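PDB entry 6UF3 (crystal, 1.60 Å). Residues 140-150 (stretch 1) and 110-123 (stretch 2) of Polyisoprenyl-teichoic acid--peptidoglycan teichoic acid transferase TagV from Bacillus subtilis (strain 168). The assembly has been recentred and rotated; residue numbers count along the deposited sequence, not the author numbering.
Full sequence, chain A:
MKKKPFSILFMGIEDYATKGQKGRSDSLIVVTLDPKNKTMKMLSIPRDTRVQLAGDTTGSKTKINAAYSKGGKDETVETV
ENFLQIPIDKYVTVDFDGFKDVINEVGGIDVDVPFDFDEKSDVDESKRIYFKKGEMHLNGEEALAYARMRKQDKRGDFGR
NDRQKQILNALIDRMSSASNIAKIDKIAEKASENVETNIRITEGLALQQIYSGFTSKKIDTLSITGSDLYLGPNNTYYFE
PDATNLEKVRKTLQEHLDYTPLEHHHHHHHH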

ATOM      1  N   GLY A 140      -8.091   2.851  15.454  1.00 26.22           N
ATOM      2  CA  GLY A 140      -7.769   1.712  14.603  1.00 23.28           C
ATOM      3  C   GLY A 140      -8.994   1.005  14.047  1.00 26.50           C
ATOM      4  O   GLY A 140      -9.043   0.678  12.856  1.00 30.51           O
ATOM      5  N   GLU A 141      -9.988   0.745  14.895  1.00 26.02           N
ATOM      6  CA  GLU A 141     -11.219   0.107  14.430  1.00 30.23           C
ATOM      7  C   GLU A 141     -11.914   0.959  13.369  1.00 27.45           C
ATOM      8  O   GLU A 141     -12.353   0.456  12.322  1.00 28.21           O
ATOM      9  CB  GLU A 141     -12.134  -0.147  15.629  1.00 38.99           C
ATOM     10  CG  GLU A 141     -13.599  -0.330  15.312  1.00 46.10           C
ATOM     11  CD  GLU A 141     -14.448  -0.354  16.568  1.00 54.57           C
ATOM     12  OE1 GLU A 141     -15.325  -1.233  16.686  1.00 59.75           O
ATOM     13  OE2 GLU A 141     -14.233   0.505  17.448  1.00 58.12           O
ATOM     14  N   GLU A 142     -11.996   2.268  13.611  1.00 27.39           N
ATOM     15  CA  GLU A 142     -12.623   3.154  12.639  1.00 27.72           C
ATOM     16  C   GLU A 142     -11.811   3.232  11.352  1.00 26.09           C
ATOM     17  O   GLU A 142     -12.383   3.261  10.254  1.00 26.66           O
ATOM     18  CB  GLU A 142     -12.803   4.546  13.258  1.00 28.41           C
ATOM     19  CG  GLU A 142     -13.762   4.551  14.446  1.00 30.24           C
ATOM     20  CD  GLU A 142     -13.686   5.825  15.265  1.00 30.66           C
ATOM     21  OE1 GLU A 142     -14.660   6.110  15.986  1.00 39.02           O
ATOM     22  OE2 GLU A 142     -12.659   6.533  15.187  1.00 30.67           O
ATOM     23  N   ALA A 143     -10.482   3.267  11.461  1.00 24.36           N
ATOM     24  CA  ALA A 143      -9.649   3.373  10.268  1.00 26.62           C
ATOM     25  C   ALA A 143      -9.742   2.109   9.424  1.00 24.97           C
ATOM     26  O   ALA A 143      -9.740   2.183   8.187  1.00 22.75           O
ATOM     27  CB  ALA A 143      -8.199   3.661  10.660  1.00 26.65           C
ATOM     28  N   LEU A 144      -9.850   0.947  10.077  1.00 23.37           N
ATOM     29  CA  LEU A 144     -10.055  -0.305   9.349  1.00 23.91           C
ATOM     30  C   LEU A 144     -11.386  -0.295   8.614  1.00 27.09           C
ATOM     31  O   LEU A 144     -11.455  -0.651   7.428  1.00 25.89           O
ATOM     32  CB  LEU A 144      -9.987  -1.494  10.309  1.00 24.41           C
ATOM     33  CG  LEU A 144     -10.161  -2.862   9.636  1.00 25.12           C
ATOM     34  CD1 LEU A 144      -9.022  -3.078   8.656  1.00 25.71           C
ATOM     35  CD2 LEU A 144     -10.234  -4.000  10.650  1.00 26.32           C
ATOM     36  N   ALA A 145     -12.464   0.099   9.306  1.00 27.12           N
ATOM     37  CA  ALA A 145     -13.766   0.158   8.646  1.00 29.19           C
ATOM     38  C   ALA A 145     -13.745   1.141   7.481  1.00 34.31           C
ATOM     39  O   ALA A 145     -14.363   0.896   6.437  1.00 32.48           O
ATOM     40  CB  ALA A 145     -14.861   0.532   9.647  1.00 31.13           C
ATOM     41  N   TYR A 146     -13.045   2.266   7.652  1.00 27.58           N
ATOM     42  CA  TYR A 146     -12.878   3.236   6.575  1.00 29.19           C
ATOM     43  C   TYR A 146     -12.184   2.608   5.371  1.00 31.83           C
ATOM     44  O   TYR A 146     -12.602   2.816   4.225  1.00 32.93           O
ATOM     45  CB  TYR A 146     -12.078   4.431   7.104  1.00 26.22           C
ATOM     46  CG  TYR A 146     -12.009   5.627   6.182  1.00 26.58           C
ATOM     47  CD1 TYR A 146     -13.106   6.456   6.009  1.00 29.63           C
ATOM     48  CD2 TYR A 146     -10.834   5.932   5.495  1.00 28.54           C
ATOM     49  CE1 TYR A 146     -13.043   7.560   5.181  1.00 32.23           C
ATOM     50  CE2 TYR A 146     -10.760   7.035   4.657  1.00 28.60           C
ATOM     51  CZ  TYR A 146     -11.870   7.844   4.507  1.00 30.88           C
ATOM     52  OH  TYR A 146     -11.823   8.940   3.683  1.00 35.12           O
ATOM     53  N   ALA A 147     -11.125   1.829   5.620  1.00 28.08           N
ATOM     54  CA  ALA A 147     -10.373   1.208   4.532  1.00 28.86           C
ATOM     55  C   ALA A 147     -11.171   0.119   3.839  1.00 32.53           C
ATOM     56  O   ALA A 147     -10.971  -0.119   2.642  1.00 35.87           O
ATOM     57  CB  ALA A 147      -9.063   0.619   5.056  1.00 30.10           C
ATOM     58  N   ARG A 148     -12.076  -0.543   4.562  1.00 31.08           N
ATOM     59  CA  ARG A 148     -12.769  -1.713   4.029  1.00 35.03           C
ATOM     60  C   ARG A 148     -14.071  -1.384   3.309  1.00 38.68           C
ATOM     61  O   ARG A 148     -14.565  -2.231   2.553  1.00 41.89           O
ATOM     62  CB  ARG A 148     -13.070  -2.709   5.154  1.00 33.79           C
ATOM     63  CG  ARG A 148     -11.844  -3.407   5.711  1.00 37.70           C
ATOM     64  CD  ARG A 148     -12.205  -4.281   6.904  1.00 39.27           C
ATOM     65  NE  ARG A 148     -12.928  -5.493   6.512  1.00 45.92           N
ATOM     66  CZ  ARG A 148     -13.651  -6.228   7.349  1.00 46.44           C
ATOM     67  NH1 ARG A 148     -13.757  -5.873   8.625  1.00 47.63           N
ATOM     68  NH2 ARG A 148     -14.274  -7.313   6.909  1.00 48.52           N
ATOM     69  N   MET A 149     -14.634  -0.195   3.520  1.00 34.59           N
ATOM     70  CA  MET A 149     -15.951   0.112   2.975  1.00 43.65           C
ATOM     71  C   MET A 149     -15.969  -0.044   1.459  1.00 47.71           C
ATOM     72  O   MET A 149     -15.026   0.352   0.768  1.00 45.24           O
ATOM     73  CB  MET A 149     -16.370   1.532   3.356  1.00 50.18           C
ATOM     74  CG  MET A 149     -17.794   1.877   2.951  1.00 54.30           C
ATOM     75  SD  MET A 149     -17.911   2.615   1.308  1.00 61.64           S
ATOM     76  CE  MET A 149     -17.354   4.284   1.661  1.00 56.02           C
ATOM     77  N   ARG A 150     -17.055  -0.630   0.950  1.00 46.05           N
ATOM     78  CA  ARG A 150     -17.233  -0.873  -0.479  1.00 55.80           C
ATOM     79  C   ARG A 150     -18.678  -0.573  -0.847  1.00 64.57           C
ATOM     80  O   ARG A 150     -19.599  -1.163  -0.274  1.00 64.61           O
ATOM     81  CB  ARG A 150     -16.877  -2.318  -0.846  1.00 55.88           C
TER
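Stretch 2, residues 110-123: DVDVPFDFDEKSDV

Stretch 2 lies against the helix 140-148 as the end of a longer strand, 110-113, and a short strand, 117-119, joined by a non-strand segment, Pro114 to Asp116, and then as an irregular segment, 120-123. Strand 110-113 crosses the helix at 40°, their N-to-C directions roughly aligned and their axes 11.1 Å apart at closest. Tyr146 spans that gap. Its CA-to-CB bond points away from stretch 2, but the t rotamer (chi1 -170°) brings the ring back: Val111 CG2 lies over one face, 4.1 Å from Tyr146 CZ, while Pro114 CD sits at the edge, 3.3 Å from Tyr146 OH. Phe117, in p, places its CZ 3.7 Å from Tyr146 CD1.

Phe117 also meets Met149, the first residue after the helix to leave helical phi/psi. With chi1 t and chi2 between wells at -91°, Met149 CE stands over the Phe117 ring, 3.5 Å from the centroid and almost on the normal, a CH-pi contact; Met149 CE is also 3.6 Å from Phe115 CZ.

The closest CA pair is Ala145 CA and Glu119 CA, 6.2 Å apart; both CA-to-CB bonds point toward the other stretch, and Ala145 CB lies 4.1 Å from Glu119 CB. No direct hydrogen bond joins the stretches among the atoms modelled. Instead, water 2 donates to Glu141 O (2.8 Å) and Asp122 OD1 (2.7 Å), with Asp122 in p, and water 1 to Ala145 O (3.0 Å) and the poorly ordered Glu119 OE1 (a short 2.4 Å).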

ATOM      1  N   ASP A 110      -5.691  11.217  10.922  1.00 23.46           N
ATOM      2  CA  ASP A 110      -6.580  12.254  10.417  1.00 24.59           C
ATOM      3  C   ASP A 110      -6.820  12.054   8.926  1.00 24.45           C
ATOM      4  O   ASP A 110      -5.866  11.938   8.151  1.00 34.15           O
ATOM      5  CB  ASP A 110      -5.987  13.631  10.693  1.00 25.68           C
ATOM      6  CG  ASP A 110      -5.841  13.892  12.181  1.00 28.00           C
ATOM      7  OD1 ASP A 110      -6.849  14.253  12.813  1.00 31.62           O
ATOM      8  OD2 ASP A 110      -4.736  13.673  12.724  1.00 33.53           O
ATOM      9  N   VAL A 111      -8.094  11.994   8.530  1.00 28.84           N
ATOM     10  CA  VAL A 111      -8.452  11.841   7.122  1.00 28.47           C
ATOM     11  C   VAL A 111      -9.596  12.784   6.778  1.00 28.77           C
ATOM     12  O   VAL A 111     -10.403  13.171   7.627  1.00 32.23           O
ATOM     13  CB  VAL A 111      -8.848  10.394   6.739  1.00 31.77           C
ATOM     14  CG1 VAL A 111      -7.670   9.424   6.901  1.00 29.20           C
ATOM     15  CG2 VAL A 111     -10.059   9.934   7.542  1.00 35.49           C
ATOM     16  N   ASP A 112      -9.669  13.136   5.498  1.00 38.65           N
ATOM     17  CA  ASP A 112     -10.746  13.963   4.959  1.00 39.75           C
ATOM     18  C   ASP A 112     -11.794  13.032   4.352  1.00 36.22           C
ATOM     19  O   ASP A 112     -11.633  12.546   3.230  1.00 39.53           O
ATOM     20  CB  ASP A 112     -10.202  14.951   3.934  1.00 45.96           C
ATOM     21  CG  ASP A 112     -11.177  16.074   3.632  1.00 59.95           C
ATOM     22  OD1 ASP A 112     -12.277  16.089   4.225  1.00 63.51           O
ATOM     23  OD2 ASP A 112     -10.838  16.944   2.803  1.00 64.73           O
ATOM     24  N   VAL A 113     -12.857  12.774   5.108  1.00 34.84           N
ATOM     25  CA  VAL A 113     -13.934  11.869   4.692  1.00 39.16           C
ATOM     26  C   VAL A 113     -14.682  12.471   3.506  1.00 42.06           C
ATOM     27  O   VAL A 113     -15.097  13.645   3.566  1.00 43.49           O
ATOM     28  CB  VAL A 113     -14.886  11.610   5.871  1.00 38.15           C
ATOM     29  CG1 VAL A 113     -16.064  10.754   5.436  1.00 39.68           C
ATOM     30  CG2 VAL A 113     -14.128  10.947   7.012  1.00 32.70           C
ATOM     31  N   PRO A 114     -14.902  11.718   2.418  1.00 40.89           N
ATOM     32  CA  PRO A 114     -15.523  12.306   1.223  1.00 43.37           C
ATOM     33  C   PRO A 114     -17.031  12.474   1.328  1.00 48.86           C
ATOM     34  O   PRO A 114     -17.590  13.412   0.747  1.00 54.22           O
ATOM     35  CB  PRO A 114     -15.151  11.310   0.119  1.00 43.85           C
ATOM     36  CG  PRO A 114     -15.040  10.016   0.821  1.00 37.44           C
ATOM     37  CD  PRO A 114     -14.469  10.329   2.188  1.00 38.10           C
ATOM     38  N   PHE A 115     -17.705  11.583   2.053  1.00 43.14           N
ATOM     39  CA  PHE A 115     -19.154  11.651   2.186  1.00 47.89           C
ATOM     40  C   PHE A 115     -19.574  10.864   3.418  1.00 52.44           C
ATOM     41  O   PHE A 115     -18.821  10.033   3.929  1.00 51.77           O
ATOM     42  CB  PHE A 115     -19.858  11.110   0.935  1.00 53.15           C
ATOM     43  CG  PHE A 115     -19.398   9.737   0.538  1.00 52.59           C
ATOM     44  CD1 PHE A 115     -19.972   8.608   1.103  1.00 52.47           C
ATOM     45  CD2 PHE A 115     -18.376   9.576  -0.384  1.00 48.88           C
ATOM     46  CE1 PHE A 115     -19.541   7.346   0.753  1.00 50.26           C
ATOM     47  CE2 PHE A 115     -17.941   8.314  -0.741  1.00 53.31           C
ATOM     48  CZ  PHE A 115     -18.526   7.198  -0.172  1.00 52.10           C
ATOM     49  N   ASP A 116     -20.794  11.127   3.875  1.00 56.42           N
ATOM     50  CA  ASP A 116     -21.314  10.447   5.055  1.00 60.11           C
ATOM     51  C   ASP A 116     -21.616   8.987   4.739  1.00 59.99           C
ATOM     52  O   ASP A 116     -22.214   8.678   3.704  1.00 62.07           O
ATOM     53  CB  ASP A 116     -22.575  11.150   5.551  1.00 69.14           C
ATOM     54  CG  ASP A 116     -22.281  12.490   6.193  1.00 73.88           C
ATOM     55  OD1 ASP A 116     -21.575  13.306   5.564  1.00 74.33           O
ATOM     56  OD2 ASP A 116     -22.760  12.727   7.321  1.00 75.93           O
ATOM     57  N   PHE A 117     -21.202   8.089   5.632  1.00 57.90           N
ATOM     58  CA  PHE A 117     -21.517   6.672   5.471  1.00 58.91           C
ATOM     59  C   PHE A 117     -21.232   5.948   6.776  1.00 60.25           C
ATOM     60  O   PHE A 117     -20.377   6.368   7.554  1.00 59.94           O
ATOM     61  CB  PHE A 117     -20.720   6.037   4.321  1.00 57.51           C
ATOM     62  CG  PHE A 117     -19.262   5.819   4.630  1.00 55.91           C
ATOM     63  CD1 PHE A 117     -18.335   6.823   4.401  1.00 55.29           C
ATOM     64  CD2 PHE A 117     -18.816   4.604   5.123  1.00 53.69           C
ATOM     65  CE1 PHE A 117     -16.991   6.624   4.675  1.00 51.51           C
ATOM     66  CE2 PHE A 117     -17.475   4.400   5.399  1.00 52.17           C
ATOM     67  CZ  PHE A 117     -16.561   5.411   5.173  1.00 48.72           C
ATOM     68  N   ASP A 118     -21.942   4.851   7.007  1.00 62.44           N
ATOM     69  CA  ASP A 118     -21.728   4.048   8.202  1.00 66.03           C
ATOM     70  C   ASP A 118     -21.380   2.618   7.818  1.00 69.76           C
ATOM     71  O   ASP A 118     -21.960   2.051   6.886  1.00 72.63           O
ATOM     72  CB  ASP A 118     -22.949   4.063   9.123  1.00 73.20           C
ATOM     73  CG  ASP A 118     -24.226   3.669   8.415  1.00 79.02           C
ATOM     74  OD1 ASP A 118     -24.624   4.376   7.466  1.00 80.60           O
ATOM     75  OD2 ASP A 118     -24.836   2.656   8.819  1.00 81.55           O
ATOM     76  N   GLU A 119     -20.428   2.048   8.549  1.00 69.39           N
ATOM     77  CA  GLU A 119     -19.956   0.693   8.313  1.00 70.90           C
ATOM     78  C   GLU A 119     -20.025  -0.109   9.604  1.00 69.04           C
ATOM     79  O   GLU A 119     -20.107   0.445  10.701  1.00 70.41           O
ATOM     80  CB  GLU A 119     -18.522   0.685   7.766  1.00 72.91           C
ATOM     81  CG  GLU A 119     -18.444   0.765   6.256  1.00 79.99           C
ATOM     82  CD  GLU A 119     -19.050  -0.448   5.574  1.00 89.51           C
ATOM     83  OE1 GLU A 119     -18.366  -1.491   5.489  1.00 88.72           O
ATOM     84  OE2 GLU A 119     -20.213  -0.358   5.125  1.00 93.96           O
ATOM     85  N   LYS A 120     -19.997  -1.430   9.455  1.00 68.93           N
ATOM     86  CA  LYS A 120     -20.025  -2.320  10.605  1.00 66.79           C
ATOM     87  C   LYS A 120     -18.640  -2.426  11.230  1.00 66.15           C
ATOM     88  O   LYS A 120     -17.614  -2.315  10.551  1.00 59.49           O
ATOM     89  CB  LYS A 120     -20.521  -3.709  10.203  1.00 67.46           C
ATOM     90  N   SER A 121     -18.621  -2.636  12.540  1.00 69.24           N
ATOM     91  CA  SER A 121     -17.374  -2.801  13.271  1.00 70.95           C
ATOM     92  C   SER A 121     -16.968  -4.268  13.285  1.00 70.30           C
ATOM     93  O   SER A 121     -17.795  -5.153  13.520  1.00 73.77           O
ATOM     94  CB  SER A 121     -17.515  -2.281  14.703  1.00 73.46           C
ATOM     95  OG  SER A 121     -16.471  -2.775  15.527  1.00 68.48           O
ATOM     96  N   ASP A 122     -15.681  -4.521  13.037  1.00 66.09           N
ATOM     97  CA  ASP A 122     -15.170  -5.886  13.071  1.00 65.12           C
ATOM     98  C   ASP A 122     -15.156  -6.478  14.476  1.00 69.38           C
ATOM     99  O   ASP A 122     -14.980  -7.693  14.614  1.00 71.97           O
ATOM    100  CB  ASP A 122     -13.761  -5.933  12.476  1.00 59.63           C
ATOM    101  CG  ASP A 122     -12.736  -5.238  13.351  1.00 56.37           C
ATOM    102  OD1 ASP A 122     -13.050  -4.163  13.906  1.00 55.53           O
ATOM    103  OD2 ASP A 122     -11.617  -5.770  13.484  1.00 52.84           O
ATOM    104  N   VAL A 123     -15.339  -5.663  15.511  1.00 69.95           N
ATOM    105  CA  VAL A 123     -15.382  -6.162  16.879  1.00 73.85           C
ATOM    106  C   VAL A 123     -16.681  -6.924  17.127  1.00 80.84           C
ATOM    107  O   VAL A 123     -17.757  -6.328  17.221  1.00 83.42           O
ATOM    108  CB  VAL A 123     -15.224  -5.017  17.894  1.00 72.41           C
ATOM    109  CG1 VAL A 123     -15.307  -5.554  19.317  1.00 74.16           C
ATOM    110  CG2 VAL A 123     -13.907  -4.286  17.667  1.00 69.54           C
TER
HETATM  111  O   HOH W   1     -16.192  -1.493   6.583  1.00 39.85           O
HETATM  112  O   HOH W   2     -13.406  -2.131  12.187  1.00 32.60           O